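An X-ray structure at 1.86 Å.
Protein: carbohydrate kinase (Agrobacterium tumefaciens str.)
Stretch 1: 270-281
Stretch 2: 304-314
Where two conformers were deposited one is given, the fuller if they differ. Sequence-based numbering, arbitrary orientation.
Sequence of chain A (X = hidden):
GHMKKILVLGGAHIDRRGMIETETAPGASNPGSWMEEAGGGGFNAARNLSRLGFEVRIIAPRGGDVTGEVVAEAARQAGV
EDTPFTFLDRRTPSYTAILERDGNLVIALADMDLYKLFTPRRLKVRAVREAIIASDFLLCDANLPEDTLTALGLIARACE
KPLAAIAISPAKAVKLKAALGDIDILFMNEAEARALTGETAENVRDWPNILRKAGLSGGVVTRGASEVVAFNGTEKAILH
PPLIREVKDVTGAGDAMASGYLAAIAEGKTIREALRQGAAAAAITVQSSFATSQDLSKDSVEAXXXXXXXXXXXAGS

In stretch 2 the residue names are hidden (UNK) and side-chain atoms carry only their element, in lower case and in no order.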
# COMPACT_ATOMS: atom_id res chain seq x y z
N THR A 270 6.05 0.20 -19.88
CA THR A 270 5.87 1.66 -19.94
C THR A 270 4.88 2.15 -18.88
O THR A 270 4.06 1.36 -18.39
CB THR A 270 5.38 2.13 -21.33
OG1 THR A 270 4.12 1.54 -21.62
CG2 THR A 270 6.37 1.72 -22.43
N ILE A 271 4.95 3.43 -18.52
CA ILE A 271 4.01 3.95 -17.53
C ILE A 271 2.54 3.87 -18.03
O ILE A 271 1.60 3.76 -17.22
CB ILE A 271 4.39 5.37 -17.00
CG1 ILE A 271 4.26 6.43 -18.09
CG2 ILE A 271 5.83 5.36 -16.37
CD1 ILE A 271 4.25 7.82 -17.55
N ARG A 272 2.34 3.85 -19.35
CA ARG A 272 1.00 3.69 -19.94
C ARG A 272 0.49 2.27 -19.65
O ARG A 272 -0.63 2.10 -19.16
CB ARG A 272 1.06 3.95 -21.44
CG ARG A 272 -0.08 4.77 -22.04
CD ARG A 272 -0.06 4.76 -23.59
NE ARG A 272 0.26 3.43 -24.13
CZ ARG A 272 -0.55 2.36 -24.16
NH1 ARG A 272 -1.81 2.40 -23.69
NH2 ARG A 272 -0.08 1.21 -24.65
N GLU A 273 1.34 1.28 -19.92
CA GLU A 273 1.10 -0.13 -19.57
C GLU A 273 0.97 -0.39 -18.05
O GLU A 273 0.10 -1.16 -17.61
CB GLU A 273 2.23 -0.99 -20.14
CG GLU A 273 2.36 -0.96 -21.66
CD GLU A 273 3.59 -1.73 -22.18
OE1 GLU A 273 4.70 -1.58 -21.61
OE2 GLU A 273 3.44 -2.47 -23.18
N ALA A 274 1.82 0.25 -17.25
CA ALA A 274 1.76 0.16 -15.78
C ALA A 274 0.46 0.75 -15.26
O ALA A 274 -0.19 0.21 -14.35
CB ALA A 274 2.95 0.86 -15.19
N LEU A 275 0.03 1.84 -15.87
CA LEU A 275 -1.22 2.46 -15.51
C LEU A 275 -2.39 1.49 -15.68
O LEU A 275 -3.23 1.34 -14.78
CB LEU A 275 -1.47 3.64 -16.45
CG LEU A 275 -2.02 4.93 -15.84
CD1 LEU A 275 -2.15 6.02 -16.94
CD2 LEU A 275 -3.33 4.65 -15.21
N ARG A 276 -2.46 0.88 -16.86
CA ARG A 276 -3.56 -0.07 -17.15
C ARG A 276 -3.49 -1.33 -16.28
O ARG A 276 -4.55 -1.88 -15.95
CB ARG A 276 -3.61 -0.42 -18.63
CG ARG A 276 -4.04 0.80 -19.48
CD ARG A 276 -4.32 0.41 -20.92
NE ARG A 276 -5.56 -0.35 -21.02
CZ ARG A 276 -5.63 -1.62 -21.40
NH1 ARG A 276 -4.53 -2.29 -21.70
NH2 ARG A 276 -6.82 -2.22 -21.49
N GLN A 277 -2.28 -1.80 -15.95
CA GLN A 277 -2.18 -2.98 -15.07
C GLN A 277 -2.65 -2.67 -13.66
O GLN A 277 -3.34 -3.50 -13.02
CB GLN A 277 -0.76 -3.59 -15.03
CG GLN A 277 -0.71 -4.80 -14.07
CD GLN A 277 0.55 -5.64 -14.17
OE1 GLN A 277 0.86 -6.22 -15.21
NE2 GLN A 277 1.28 -5.70 -13.07
N GLY A 278 -2.26 -1.49 -13.16
CA GLY A 278 -2.67 -1.04 -11.83
C GLY A 278 -4.18 -0.89 -11.77
O GLY A 278 -4.84 -1.32 -10.81
N ALA A 279 -4.76 -0.29 -12.81
CA ALA A 279 -6.21 -0.19 -12.92
C ALA A 279 -6.87 -1.55 -12.92
O ALA A 279 -7.89 -1.70 -12.26
CB ALA A 279 -6.63 0.59 -14.15
N ALA A 280 -6.32 -2.51 -13.68
CA ALA A 280 -6.90 -3.88 -13.73
C ALA A 280 -6.91 -4.49 -12.32
O ALA A 280 -7.91 -5.09 -11.86
CB ALA A 280 -6.08 -4.74 -14.67
N ALA A 281 -5.76 -4.37 -11.67
CA ALA A 281 -5.59 -4.89 -10.31
C ALA A 281 -6.59 -4.26 -9.32
O ALA A 281 -7.23 -4.98 -8.56
CB ALA A 281 -4.13 -4.75 -9.86
N UNK A 304 -8.71 -9.20 -16.63
CA UNK A 304 -9.45 -7.95 -16.44
C UNK A 304 -8.93 -6.85 -17.38
O UNK A 304 -9.68 -5.94 -17.73
s UNK A 304 -11.97 -6.30 -14.78
c UNK A 304 -12.32 -6.73 -13.05
c UNK A 304 -9.38 -7.48 -14.97
c UNK A 304 -10.16 -6.17 -14.66
N UNK A 305 -7.68 -6.98 -17.80
CA UNK A 305 -7.06 -5.95 -18.62
C UNK A 305 -7.85 -5.50 -19.87
O UNK A 305 -7.88 -4.31 -20.17
c UNK A 305 -3.45 -5.71 -20.09
c UNK A 305 -4.81 -5.18 -19.53
c UNK A 305 -4.60 -4.13 -18.39
c UNK A 305 -5.63 -6.34 -18.97
N UNK A 306 -8.47 -6.43 -20.58
CA UNK A 306 -9.25 -6.09 -21.79
C UNK A 306 -10.45 -5.18 -21.49
O UNK A 306 -11.01 -4.55 -22.39
N UNK A 307 -10.84 -5.10 -20.23
CA UNK A 307 -11.99 -4.29 -19.81
C UNK A 307 -11.57 -2.92 -19.29
O UNK A 307 -12.42 -2.04 -19.06
c UNK A 307 -14.36 -6.29 -20.27
c UNK A 307 -12.34 -7.47 -19.40
c UNK A 307 -12.79 -5.05 -18.75
c UNK A 307 -13.40 -6.40 -19.11
N UNK A 308 -10.26 -2.75 -19.12
CA UNK A 308 -9.69 -1.50 -18.63
C UNK A 308 -9.64 -0.46 -19.74
O UNK A 308 -9.18 -0.75 -20.84
c UNK A 308 -8.28 -1.72 -17.99
c UNK A 308 -7.63 -0.39 -17.59
c UNK A 308 -8.42 -2.59 -16.77
N UNK A 309 -10.13 0.75 -19.45
CA UNK A 309 -10.03 1.80 -20.47
C UNK A 309 -8.61 1.98 -20.99
O UNK A 309 -7.64 1.68 -20.30
c UNK A 309 -10.82 1.20 -18.23
c UNK A 309 -11.39 2.54 -18.62
c UNK A 309 -10.49 3.06 -19.72
N UNK A 310 -8.48 2.49 -22.22
CA UNK A 310 -7.15 2.87 -22.74
C UNK A 310 -6.46 4.00 -21.96
O UNK A 310 -7.13 4.81 -21.30
c UNK A 310 -7.05 1.98 -25.11
c UNK A 310 -7.23 3.20 -24.22
n UNK A 310 -5.99 -0.20 -24.83
o UNK A 310 -4.79 1.65 -24.28
c UNK A 310 -5.84 1.12 -24.71
N UNK A 311 -5.12 4.01 -22.00
CA UNK A 311 -4.33 5.05 -21.35
C UNK A 311 -3.76 5.96 -22.43
O UNK A 311 -3.55 5.52 -23.56
c UNK A 311 -3.20 4.45 -20.48
N UNK A 312 -3.55 7.22 -22.08
CA UNK A 312 -3.06 8.23 -23.02
C UNK A 312 -1.79 8.88 -22.48
O UNK A 312 -1.84 9.51 -21.43
c UNK A 312 -3.73 10.48 -24.15
o UNK A 312 -5.67 11.88 -23.73
c UNK A 312 -4.90 11.39 -24.59
c UNK A 312 -4.15 9.29 -23.26
o UNK A 312 -5.02 11.63 -25.81
N UNK A 313 -0.66 8.71 -23.18
CA UNK A 313 0.56 9.47 -22.87
C UNK A 313 0.28 10.95 -23.15
O UNK A 313 -0.49 11.29 -24.05
c UNK A 313 4.25 6.56 -21.40
s UNK A 313 3.54 8.20 -21.60
c UNK A 313 2.60 7.87 -23.12
c UNK A 313 1.76 9.01 -23.71
N UNK A 314 0.91 11.83 -22.37
CA UNK A 314 0.72 13.27 -22.50
C UNK A 314 2.06 14.00 -22.52
O UNK A 314 2.32 14.85 -23.39
c UNK A 314 -2.46 13.62 -22.49
c UNK A 314 -1.61 13.28 -21.24
c UNK A 314 -0.17 13.79 -21.35
c UNK A 314 -2.27 13.81 -19.97

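Position 304 carries an unbranched chain of two carbons, a sulfur and a terminal carbon, the mark of methionine. Its CB lies 4.3 Å from A280 CB, and M304 CG lies 3.8 Å from A280 O, so the side chain packs against both the methyl group and the backbone carbonyl of A280. At 305 four carbons fork at the second, as in leucine; one tip approaches A280 CB at 4.0 Å. This is L305, whose CD1 also lies over one face of the R276 guanidinium. Position 306 has no side-chain atoms and is glycine, G306, within a type I turn running from L305 to 308. Position 307 again has four carbons forked at the second, but they stay at least 7.2 Å from stretch 1; the shape gives L307.

Position 308 bears one carbon carrying two more, a fork directly at CB that could be valine or, by shape alone, threonine; the elements, all carbon, settle on valine. V308 sets CG1 3.7 Å from A279 CB and CG2 3.8 Å from A280 CB, so both methyls meet the alanine surface. At 309 three carbons close a ring onto the backbone N, which is unique to proline; the CB of P309 points away from the helix, leaving its carbonyl to make the contact.

Position 310 has three carbons, the third carrying one oxygen and one nitrogen: a glutamine. Although its CB points away, the end of Q310 returns, and R272 NH1 gives a weak hydrogen bond to Q310 OE1 (3.1 Å). A single carbon at 311 means alanine. A311 CB faces the helix, 3.5 Å from R272 CG and 4.0 Å from L275 CD1. Position 312 has three carbons ending in two oxygens, a glutamate, and E312 directs its CB away. At 313 the chain is again two carbons, sulfur and carbon; its last carbon reaches I271 CG1 at 3.3 Å, and the residue is M313. Position 314, four carbons forked at the second, is L314, out of reach of stretch 1.

The contact, burying 722 Å² in all, is centred on R276. Its NE donates to P309 O (3.0 Å) and its NH2 to V308 O (2.9 Å, almost linear), while NH2 also lies 2.7 Å from L305 O. The guanidinium thus gathers backbone oxygens of the turn and the segment after it, with L305 CD1 over one face and Q310 NE2 over the opposite one. Apolar packing flanks this polar centre: A279 and A280 against M304, L305 and V308 towards one end, I271 and L275 against M313 and A311 towards the other.

Stretch 2, residues 304-314: MLGLVPQAEML
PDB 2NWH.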